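Tailspike protein (Siphovirus 9NA, PDB 3RIQ) recognises lipopolysaccharide, the phage's receptor on Salmonella, and, as an endorhamnosidase, probably cleaves its O-antigen chain. Local coordinates at residues L487-N490 and H496-I499; K474-A477 and A482-G485. All blocks are in the same frame, centred on the assembly; numbering follows the deposited sequence.

Both contacts lie in the five-stranded antiparallel sheet that follows the right-handed beta-helix, with centres about 12 Å apart. Interaction 2 comes first along the chain, joining strands 470-479 and 482-489; interaction 1 follows, joining 482-489 to 497-500. The two hairpins therefore run in series and share strand 482-489, which is broken by a corner at Gly485: interaction 2 uses its start and interaction 1 its end. They meet directly where Leu487 N probably bonds to Leu475 O, at 2.9 Å. Both also touch the third subunit, so this up-and-down sheet forms part of the trimer's intersubunit packing beyond the solenoid.

Interaction 1: L487-N490 and H496-I499; sequences LQLN and HMSI
Gln488 and Ser498 form an antiparallel hydrogen-bonded pair, each backbone NH bonding the other's carbonyl. The two bonds are reciprocal: Ser498 N reaches Gln488 O at 2.8 Å, and Gln488 N meets Ser498 O at 3.2 Å. A third bond, Asn490 N to His496 O at 3.0 Å, closes the register beyond the non-hydrogen-bonded pair Leu489-Met497. CA-H...O contacts fill in between, among them Met497 CA to Gln488 O at 3.3 Å.

Polar side chains share the face of Gln488 and Ser498. Their CB atoms stand 4.1 Å apart, and a water joins the ends, donating a hydrogen bond to Gln488 OE1 at 2.8 Å and also bonding Ser498 OG. Gln488 NE2 bonds Glu486 and Glu512 of the second subunit, so both ends of the amide are engaged.

On the other face Leu489 and Met497 run alongside each other. In one of the two deposited conformers of Leu489, its CD1 lies 3.8 Å from Met497 CB, a provisional contact. Met497 CG is anti to the backbone N (chi1 -178°), and the chain bends at chi3 (-82°).

The hairpin supplies the last two strands of this chain's five-stranded sheet: strand 482-489 bonds strand 470-479 on its other edge, while Ile499 of strand 497-500, outermost within this chain, pairs with a strand of the second subunit, carrying the sheet across the interface. Met497 packs on Leu487 of the second subunit and Met497 of the third, a hydrophobic meeting of all three chains.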
loop_
_atom_site.group_PDB
_atom_site.type_symbol
_atom_site.label_atom_id
_atom_site.label_comp_id
_atom_site.label_asym_id
_atom_site.label_seq_id
_atom_site.Cartn_x
_atom_site.Cartn_y
_atom_site.Cartn_z
ATOM N N LEU A 487 -29.066 -27.417 -23.985
ATOM C CA LEU A 487 -29.209 -26.817 -25.294
ATOM C C LEU A 487 -27.853 -26.632 -25.909
ATOM O O LEU A 487 -26.877 -26.348 -25.188
ATOM C CB LEU A 487 -30.000 -25.518 -25.240
ATOM C CG LEU A 487 -29.392 -24.174 -24.962
ATOM C CD1 LEU A 487 -28.495 -23.651 -26.074
ATOM C CD2 LEU A 487 -30.489 -23.152 -24.684
ATOM N N GLN A 488 -27.787 -26.756 -27.229
ATOM C CA GLN A 488 -26.561 -26.411 -27.935
ATOM C C GLN A 488 -26.871 -25.551 -29.141
ATOM O O GLN A 488 -27.989 -25.609 -29.688
ATOM C CB GLN A 488 -25.808 -27.674 -28.388
ATOM C CG GLN A 488 -25.600 -28.715 -27.273
ATOM C CD GLN A 488 -24.691 -29.860 -27.697
ATOM O OE1 GLN A 488 -24.595 -30.193 -28.886
ATOM N NE2 GLN A 488 -23.979 -30.436 -26.731
ATOM N N LEU A 489 -25.888 -24.750 -29.562
ATOM C CA LEU A 489 -25.982 -23.991 -30.816
ATOM C C LEU A 489 -24.783 -24.303 -31.698
ATOM O O LEU A 489 -23.637 -24.317 -31.220
ATOM C CB LEU A 489 -26.025 -22.476 -30.577
ATOM C CG LEU A 489 -27.182 -21.864 -29.778
ATOM C CD1 LEU A 489 -28.524 -21.956 -30.493
ATOM C CD2 LEU A 489 -27.272 -22.486 -28.425
ATOM N N ASN A 490 -25.061 -24.565 -32.983
ATOM C CA ASN A 490 -24.035 -24.780 -34.013
ATOM C C ASN A 490 -23.232 -26.093 -33.883
ATOM O O ASN A 490 -22.064 -26.146 -34.282
ATOM C CB ASN A 490 -23.100 -23.547 -34.139
ATOM C CG ASN A 490 -22.325 -23.535 -35.458
ATOM O OD1 ASN A 490 -22.903 -23.880 -36.519
ATOM N ND2 ASN A 490 -21.030 -23.175 -35.407
ATOM N N HIS A 496 -27.677 -24.612 -36.081
ATOM C CA HIS A 496 -29.025 -24.886 -35.575
ATOM C C HIS A 496 -28.999 -24.942 -34.047
ATOM O O HIS A 496 -27.935 -25.120 -33.418
ATOM C CB HIS A 496 -29.493 -26.256 -36.062
ATOM C CG HIS A 496 -28.666 -27.385 -35.531
ATOM N ND1 HIS A 496 -27.307 -27.474 -35.763
ATOM C CD2 HIS A 496 -28.987 -28.450 -34.751
ATOM C CE1 HIS A 496 -26.829 -28.556 -35.167
ATOM N NE2 HIS A 496 -27.827 -29.167 -34.551
ATOM N N MET A 497 -30.168 -24.816 -33.438
ATOM C CA MET A 497 -30.309 -25.151 -32.017
ATOM C C MET A 497 -30.628 -26.645 -31.827
ATOM O O MET A 497 -31.576 -27.163 -32.460
ATOM C CB MET A 497 -31.405 -24.299 -31.382
ATOM C CG MET A 497 -31.621 -24.501 -29.885
ATOM S SD MET A 497 -33.036 -23.499 -29.301
ATOM C CE MET A 497 -32.298 -21.946 -29.074
ATOM N N SER A 498 -29.854 -27.324 -30.984
ATOM C CA SER A 498 -30.258 -28.639 -30.474
ATOM C C SER A 498 -31.101 -28.430 -29.227
ATOM O O SER A 498 -30.654 -27.777 -28.265
ATOM C CB SER A 498 -29.038 -29.498 -30.138
ATOM O OG SER A 498 -28.163 -29.553 -31.244
ATOM N N ILE A 499 -32.310 -28.982 -29.254
ATOM C CA ILE A 499 -33.315 -28.711 -28.229
ATOM C C ILE A 499 -33.515 -29.985 -27.375
ATOM O O ILE A 499 -33.907 -31.033 -27.912
ATOM C CB ILE A 499 -34.668 -28.292 -28.895
ATOM C CG1 ILE A 499 -34.482 -27.071 -29.823
ATOM C CG2 ILE A 499 -35.783 -28.140 -27.839
ATOM C CD1 ILE A 499 -35.723 -26.698 -30.629
HETATM O O HOH W 1 -26.791 -31.649 -29.849
#

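Interaction 2: K474-A477 and A482-G485; sequences KLSA and ARVG
Arg483 grips Ser476 side-on, with two nitrogens bonding two different atoms of the same residue. Arg483 NE donates a hydrogen bond to Ser476 OG at 2.8 Å and Arg483 NH2 donates one to Ser476 O at 3.1 Å, the latter nearly straight at 167°. Both oxygens lie close to the guanidinium plane, but NH2 stands well above the plane of the Ser476 carbonyl instead of on a lone pair. The arginine curls to get there, bending at chi2 and chi3, while Ser476 OG sits between its backbone N and carbonyl carbon (chi1 66°), which points it at Arg483 NE. Ala477 O lies over one guanidinium face, 3.4 Å from CZ of Arg483; it is close to NE and NH2, but at angles too poor for hydrogen bonds. The remaining terminal nitrogen, NH1, bonds Pro453 O, so the group's rotation is fixed from two directions.

These segments flank the turn of an antiparallel beta hairpin in the sheet that follows the right-handed beta-helix of this P22-tailspike relative. The local strand axes diverge strongly from antiparallel, at 120°, and only Ala477 and Val484 pair across them. Val484 N bonds Ala477 O at 2.9 Å, whereas the return bond from Ala477 N to Val484 O is weak. Their side chains share a face, Ala477 CB coming 4.4 Å from Val484 CG2. The chain then turns a corner at Gly485, whose positive phi suits glycine.

Beyond the pair, Ala477 packs against Ser471 and Val484 against Asn490, both of the third subunit. On the Arg483 side, Val456 and Ile478 of the same chain touch the arginine.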
loop_
_atom_site.group_PDB
_atom_site.type_symbol
_atom_site.label_atom_id
_atom_site.label_comp_id
_atom_site.label_asym_id
_atom_site.label_seq_id
_atom_site.Cartn_x
_atom_site.Cartn_y
_atom_site.Cartn_z
ATOM N N LYS A 474 -23.097 -24.114 -25.476
ATOM C CA LYS A 474 -23.863 -25.096 -24.721
ATOM C C LYS A 474 -24.359 -24.467 -23.440
ATOM O O LYS A 474 -23.671 -23.592 -22.863
ATOM C CB LYS A 474 -23.017 -26.321 -24.358
ATOM C CG LYS A 474 -22.248 -26.916 -25.504
ATOM C CD LYS A 474 -21.234 -27.922 -24.980
ATOM C CE LYS A 474 -20.423 -28.470 -26.126
ATOM N NZ LYS A 474 -19.365 -29.444 -25.704
ATOM N N LEU A 475 -25.509 -24.927 -22.953
ATOM C CA LEU A 475 -26.045 -24.470 -21.668
ATOM C C LEU A 475 -26.812 -25.621 -21.040
ATOM O O LEU A 475 -27.658 -26.233 -21.718
ATOM C CB LEU A 475 -26.966 -23.251 -21.856
ATOM C CG LEU A 475 -27.688 -22.690 -20.617
ATOM C CD1 LEU A 475 -26.682 -22.218 -19.539
ATOM C CD2 LEU A 475 -28.687 -21.547 -20.987
ATOM N N SER A 476 -26.518 -25.954 -19.778
ATOM C CA SER A 476 -27.145 -27.138 -19.162
ATOM C C SER A 476 -27.458 -26.940 -17.682
ATOM O O SER A 476 -26.775 -26.162 -16.980
ATOM C CB SER A 476 -26.263 -28.405 -19.333
ATOM O OG SER A 476 -25.041 -28.240 -18.586
ATOM N N ALA A 477 -28.510 -27.618 -17.247
ATOM C CA ALA A 477 -28.881 -27.748 -15.838
ATOM C C ALA A 477 -28.287 -29.047 -15.268
ATOM O O ALA A 477 -27.429 -29.670 -15.899
ATOM C CB ALA A 477 -30.428 -27.755 -15.686
ATOM N N ALA A 482 -25.964 -35.198 -12.309
ATOM C CA ALA A 482 -25.487 -35.279 -13.685
ATOM C C ALA A 482 -26.022 -34.129 -14.543
ATOM O O ALA A 482 -27.164 -33.680 -14.356
ATOM C CB ALA A 482 -25.863 -36.624 -14.304
ATOM N N ARG A 483 -25.203 -33.630 -15.470
ATOM C CA ARG A 483 -25.694 -32.530 -16.310
ATOM C C ARG A 483 -26.817 -33.002 -17.232
ATOM O O ARG A 483 -26.756 -34.115 -17.792
ATOM C CB ARG A 483 -24.566 -31.848 -17.082
ATOM C CG ARG A 483 -23.433 -31.373 -16.151
ATOM C CD ARG A 483 -23.033 -29.930 -16.350
ATOM N NE ARG A 483 -24.092 -28.978 -16.054
ATOM C CZ ARG A 483 -24.361 -28.500 -14.841
ATOM N NH1 ARG A 483 -23.685 -28.945 -13.779
ATOM N NH2 ARG A 483 -25.317 -27.579 -14.692
ATOM N N VAL A 484 -27.845 -32.161 -17.385
ATOM C CA VAL A 484 -29.044 -32.547 -18.156
ATOM C C VAL A 484 -29.645 -31.336 -18.875
ATOM O O VAL A 484 -29.276 -30.197 -18.603
ATOM C CB VAL A 484 -30.175 -33.144 -17.254
ATOM C CG1 VAL A 484 -29.751 -34.430 -16.566
ATOM C CG2 VAL A 484 -30.684 -32.127 -16.265
ATOM N N GLY A 485 -30.607 -31.586 -19.747
ATOM C CA GLY A 485 -31.359 -30.498 -20.369
ATOM C C GLY A 485 -30.488 -29.554 -21.178
ATOM O O GLY A 485 -30.626 -28.344 -21.082
#